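Local coordinates for putative methyltransferase protein (PDB 5BP9) that probably acts as an S-adenosylmethionine-dependent methyltransferase and binds S-adenosylhomocysteine, at residues 150-155 with 171-176. Sequence-based numbering, arbitrary orientation. Where two conformers were deposited one is given.
Sequences VNLFDE and SGIIGR. With SAH (S-adenosyl-L-homocysteine), chain D.
Phe153 and Leu152 meet Ile173 at the adenine end of the cofactor pocket, in a Rossmann-like class I methyltransferase fold. Segment 150-155 follows strand 147-149, and segment 171-176 follows strand 161-166. The two loops share no hydrogen bond and touch mainly through apolar side chains.

The tight part is beside the adenine. Ile173 was modelled in two conformers, and its side-chain distances here belong to one of them. Its chi1 of -79° leaves CG2 opposite the backbone N, on the side of Phe153 and SAH N6, with CG2 3.8 Å from Phe153 CE2. CG1 carries CD1 over the purine, 3.7 Å from SAH C4. Leu152 supplies CD2, 4.2 Å from Ile173 CG2; the same methyl sits over one face of the Phe153 ring, toward its rim.

Polar groups of segment 150-155 read the adenine edge. Leu152 N donates a nearly straight bond (174°) to SAH N1. Asn151 OD1 takes a weak, bent bond from SAH N6. It also accepts from Phe153 N, which makes an Asx turn that overlaps the type I turn from Asn151 to Asp154. Asn151 ND2 is held by Ser41 O, which helps fix the amide's rotation.

Away from the adenine the contact thins. Phe153, partly exposed, brings CZ no nearer to the buried Ile174 than 4.4 Å, at CA. Ile174 turns its side chain to Met180 and Phe183, and Phe153 also touches Leu182 of helix 180-190. At the ring edge, Phe153 CE2 lies 3.7 Å from Ile173 O, which sits near the ring plane.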
ATOM      1  N   VAL A 150      10.034  -3.788  -8.190  1.00 13.57           N
ATOM      2  CA  VAL A 150       9.757  -2.742  -9.145  0.50 13.34           C
ATOM      3  C   VAL A 150       8.806  -1.723  -8.513  1.00 12.37           C
ATOM      4  O   VAL A 150       7.974  -2.039  -7.661  1.00 13.94           O
ATOM      5  CB  VAL A 150       9.247  -3.330 -10.481  0.50 13.49           C
ATOM      6  CG1 VAL A 150       7.906  -4.022 -10.274  0.50 11.29           C
ATOM      7  CG2 VAL A 150       9.197  -2.258 -11.581  0.50 12.35           C
ATOM      8  N   ASN A 151       9.037  -0.477  -8.908  1.00 12.71           N
ATOM      9  CA  ASN A 151       8.218   0.659  -8.482  1.00 12.23           C
ATOM     10  C   ASN A 151       6.962   0.696  -9.357  1.00 12.07           C
ATOM     11  O   ASN A 151       7.074   0.671 -10.581  1.00 13.83           O
ATOM     12  CB  ASN A 151       9.018   1.955  -8.646  1.00 12.70           C
ATOM     13  CG  ASN A 151       8.371   3.152  -7.972  1.00 12.67           C
ATOM     14  OD1 ASN A 151       7.180   3.409  -8.139  1.00 12.44           O
ATOM     15  ND2 ASN A 151       9.166   3.914  -7.234  1.00 16.85           N
ATOM     16  N   LEU A 152       5.774   0.777  -8.735  1.00 12.10           N
ATOM     17  CA  LEU A 152       4.517   0.881  -9.456  1.00 11.69           C
ATOM     18  C   LEU A 152       4.556   1.901 -10.598  1.00 11.85           C
ATOM     19  O   LEU A 152       3.973   1.668 -11.661  1.00 13.28           O
ATOM     20  CB  LEU A 152       3.400   1.270  -8.456  1.00 12.77           C
ATOM     21  CG  LEU A 152       2.000   1.525  -9.030  1.00 14.52           C
ATOM     22  CD1 LEU A 152       1.417   0.236  -9.566  1.00 16.26           C
ATOM     23  CD2 LEU A 152       1.089   2.135  -7.981  1.00 14.34           C
ATOM     24  N   PHE A 153       5.233   3.034 -10.354  1.00 11.60           N
ATOM     25  CA  PHE A 153       5.231   4.156 -11.281  1.00 12.04           C
ATOM     26  C   PHE A 153       6.273   4.065 -12.405  1.00 13.07           C
ATOM     27  O   PHE A 153       6.293   4.925 -13.304  1.00 16.02           O
ATOM     28  CB  PHE A 153       5.379   5.461 -10.514  1.00 13.35           C
ATOM     29  CG  PHE A 153       4.267   5.697  -9.547  1.00 14.61           C
ATOM     30  CD1 PHE A 153       2.979   5.949 -10.013  1.00 17.46           C
ATOM     31  CD2 PHE A 153       4.484   5.625  -8.188  1.00 17.81           C
ATOM     32  CE1 PHE A 153       1.947   6.134  -9.122  1.00 18.56           C
ATOM     33  CE2 PHE A 153       3.452   5.821  -7.298  1.00 19.33           C
ATOM     34  CZ  PHE A 153       2.188   6.087  -7.759  1.00 18.31           C
ATOM     35  N   ASP A 154       7.087   3.019 -12.384  1.00 15.13           N
ATOM     36  CA  ASP A 154       8.161   2.838 -13.376  1.00 15.88           C
ATOM     37  C   ASP A 154       7.521   2.795 -14.761  1.00 16.97           C
ATOM     38  O   ASP A 154       6.622   1.995 -14.996  1.00 17.14           O
ATOM     39  CB  ASP A 154       8.920   1.533 -13.049  1.00 13.42           C
ATOM     40  CG  ASP A 154      10.185   1.343 -13.843  1.00 19.42           C
ATOM     41  OD1 ASP A 154      10.257   1.755 -15.012  1.00 19.51           O
ATOM     42  OD2 ASP A 154      11.121   0.725 -13.293  1.00 23.50           O
ATOM     43  N   GLU A 155       7.991   3.658 -15.677  1.00 19.03           N
ATOM     44  CA  GLU A 155       7.467   3.690 -17.040  1.00 19.94           C
ATOM     45  C   GLU A 155       7.658   2.360 -17.754  1.00 19.46           C
ATOM     46  O   GLU A 155       6.933   2.066 -18.704  1.00 25.41           O
ATOM     47  CB  GLU A 155       8.130   4.808 -17.852  1.00 24.26           C
ATOM     48  CG  GLU A 155       7.788   6.204 -17.366  1.00 28.47           C
ATOM     49  CD  GLU A 155       8.694   6.750 -16.272  1.00 35.02           C
ATOM     50  OE1 GLU A 155       9.594   6.002 -15.742  1.00 26.37           O
ATOM     51  OE2 GLU A 155       8.491   7.954 -15.955  1.00 27.39           O
ATOM     52  N   SER A 171      -3.656   4.022  -0.300  1.00 15.40           N
ATOM     53  CA  SER A 171      -3.396   5.327  -0.858  1.00 15.89           C
ATOM     54  C   SER A 171      -1.967   5.814  -0.606  1.00 13.19           C
ATOM     55  O   SER A 171      -1.487   6.699  -1.295  1.00 14.73           O
ATOM     56  CB  SER A 171      -4.377   6.335  -0.284  1.00 17.97           C
ATOM     57  OG  SER A 171      -4.353   6.315   1.114  1.00 16.81           O
ATOM     58  N   GLY A 172      -1.310   5.256   0.402  1.00 12.84           N
ATOM     59  CA  GLY A 172      -0.030   5.739   0.844  1.00 13.63           C
ATOM     60  C   GLY A 172       0.987   6.001  -0.223  1.00 11.51           C
ATOM     61  O   GLY A 172       1.606   7.076  -0.256  1.00 14.12           O
ATOM     62  N   ILE A 173       1.122   5.021  -1.122  1.00 12.27           N
ATOM     63  CA  ILE A 173       2.082   4.993  -2.227  0.50 11.58           C
ATOM     64  C   ILE A 173       1.974   6.217  -3.142  1.00 15.68           C
ATOM     65  O   ILE A 173       2.951   6.646  -3.762  1.00 18.93           O
ATOM     66  CB  ILE A 173       1.926   3.645  -2.980  0.50 11.20           C
ATOM     67  CG1 ILE A 173       2.646   2.558  -2.161  0.50 18.01           C
ATOM     68  CG2 ILE A 173       2.564   3.641  -4.365  0.50 14.32           C
ATOM     69  CD1 ILE A 173       2.446   1.144  -2.650  0.50 18.24           C
ATOM     70  N   ILE A 174       0.755   6.746  -3.248  1.00 13.79           N
ATOM     71  CA  ILE A 174       0.506   7.943  -4.091  1.00 13.18           C
ATOM     72  C   ILE A 174       1.262   9.175  -3.543  1.00 15.87           C
ATOM     73  O   ILE A 174       1.690  10.062  -4.313  1.00 15.35           O
ATOM     74  CB  ILE A 174      -1.005   8.219  -4.282  1.00 14.31           C
ATOM     75  CG1 ILE A 174      -1.678   7.004  -4.939  1.00 14.46           C
ATOM     76  CG2 ILE A 174      -1.237   9.496  -5.122  1.00 17.96           C
ATOM     77  CD1 ILE A 174      -3.168   7.026  -4.858  1.00 16.82           C
ATOM     78  N   GLY A 175       1.427   9.238  -2.222  1.00 14.19           N
ATOM     79  CA  GLY A 175       2.276  10.242  -1.568  1.00 14.27           C
ATOM     80  C   GLY A 175       1.620  11.580  -1.307  1.00 14.60           C
ATOM     81  O   GLY A 175       1.569  12.050  -0.164  1.00 15.81           O
ATOM     82  N   ARG A 176       1.141  12.211  -2.381  1.00 13.23           N
ATOM     83  CA  ARG A 176       0.563  13.551  -2.322  0.50 14.75           C
ATOM     84  C   ARG A 176      -0.552  13.675  -3.361  1.00 13.44           C
ATOM     85  O   ARG A 176      -0.561  12.983  -4.365  1.00 13.55           O
ATOM     86  CB  ARG A 176       1.653  14.616  -2.553  0.50 18.25           C
ATOM     87  CG  ARG A 176       2.754  14.612  -1.486  0.50 21.92           C
ATOM     88  CD  ARG A 176       3.761  15.753  -1.586  0.50 25.04           C
ATOM     89  NE  ARG A 176       3.126  17.065  -1.566  0.50 30.49           N
ATOM     90  CZ  ARG A 176       2.766  17.728  -0.468  0.50 31.31           C
ATOM     91  NH1 ARG A 176       2.974  17.221   0.747  0.50 23.36           N
ATOM     92  NH2 ARG A 176       2.191  18.912  -0.594  0.50 33.87           N
TER
HETATM   93  N   SAH D 303       0.896  -4.393   1.700  1.00 37.50           N
HETATM   94  CA  SAH D 303       1.839  -4.768   2.823  1.00 53.00           C
HETATM   95  CB  SAH D 303       2.879  -3.689   3.162  1.00 50.63           C
HETATM   96  CG  SAH D 303       2.330  -2.288   3.434  1.00 39.65           C
HETATM   97  SD  SAH D 303       3.652  -1.148   3.730  1.00 22.99           S
HETATM   98  C   SAH D 303       1.068  -5.098   4.071  1.00 61.37           C
HETATM   99  O   SAH D 303      -0.149  -4.959   4.118  1.00 39.48           O
HETATM  100  OXT SAH D 303       1.612  -5.521   5.091  1.00 77.23           O
HETATM  101  C5' SAH D 303       3.832  -0.373   2.143  1.00 19.87           C
HETATM  102  C4' SAH D 303       4.732  -1.163   1.200  1.00 15.88           C
HETATM  103  O4' SAH D 303       4.735  -0.493  -0.078  1.00 13.82           O
HETATM  104  C3' SAH D 303       6.198  -1.287   1.607  1.00 12.43           C
HETATM  105  O3' SAH D 303       6.604  -2.675   1.564  1.00 13.96           O
HETATM  106  C2' SAH D 303       6.942  -0.417   0.599  1.00 11.84           C
HETATM  107  O2' SAH D 303       8.284  -0.782   0.346  1.00 13.40           O
HETATM  108  C1' SAH D 303       6.061  -0.517  -0.625  1.00 11.94           C
HETATM  109  N9  SAH D 303       6.153   0.566  -1.618  1.00 12.85           N
HETATM  110  C8  SAH D 303       6.253   1.881  -1.363  1.00 13.85           C
HETATM  111  N7  SAH D 303       6.253   2.632  -2.423  1.00 14.53           N
HETATM  112  C5  SAH D 303       6.119   1.737  -3.466  1.00 12.45           C
HETATM  113  C6  SAH D 303       6.056   1.885  -4.859  1.00 13.22           C
HETATM  114  N6  SAH D 303       6.104   3.079  -5.473  1.00 13.80           N
HETATM  115  N1  SAH D 303       5.928   0.765  -5.624  1.00 12.77           N
HETATM  116  C2  SAH D 303       5.886  -0.436  -5.008  1.00 13.35           C
HETATM  117  N3  SAH D 303       5.934  -0.687  -3.688  1.00 12.70           N
HETATM  118  C4  SAH D 303       6.064   0.441  -2.960  1.00 10.72           C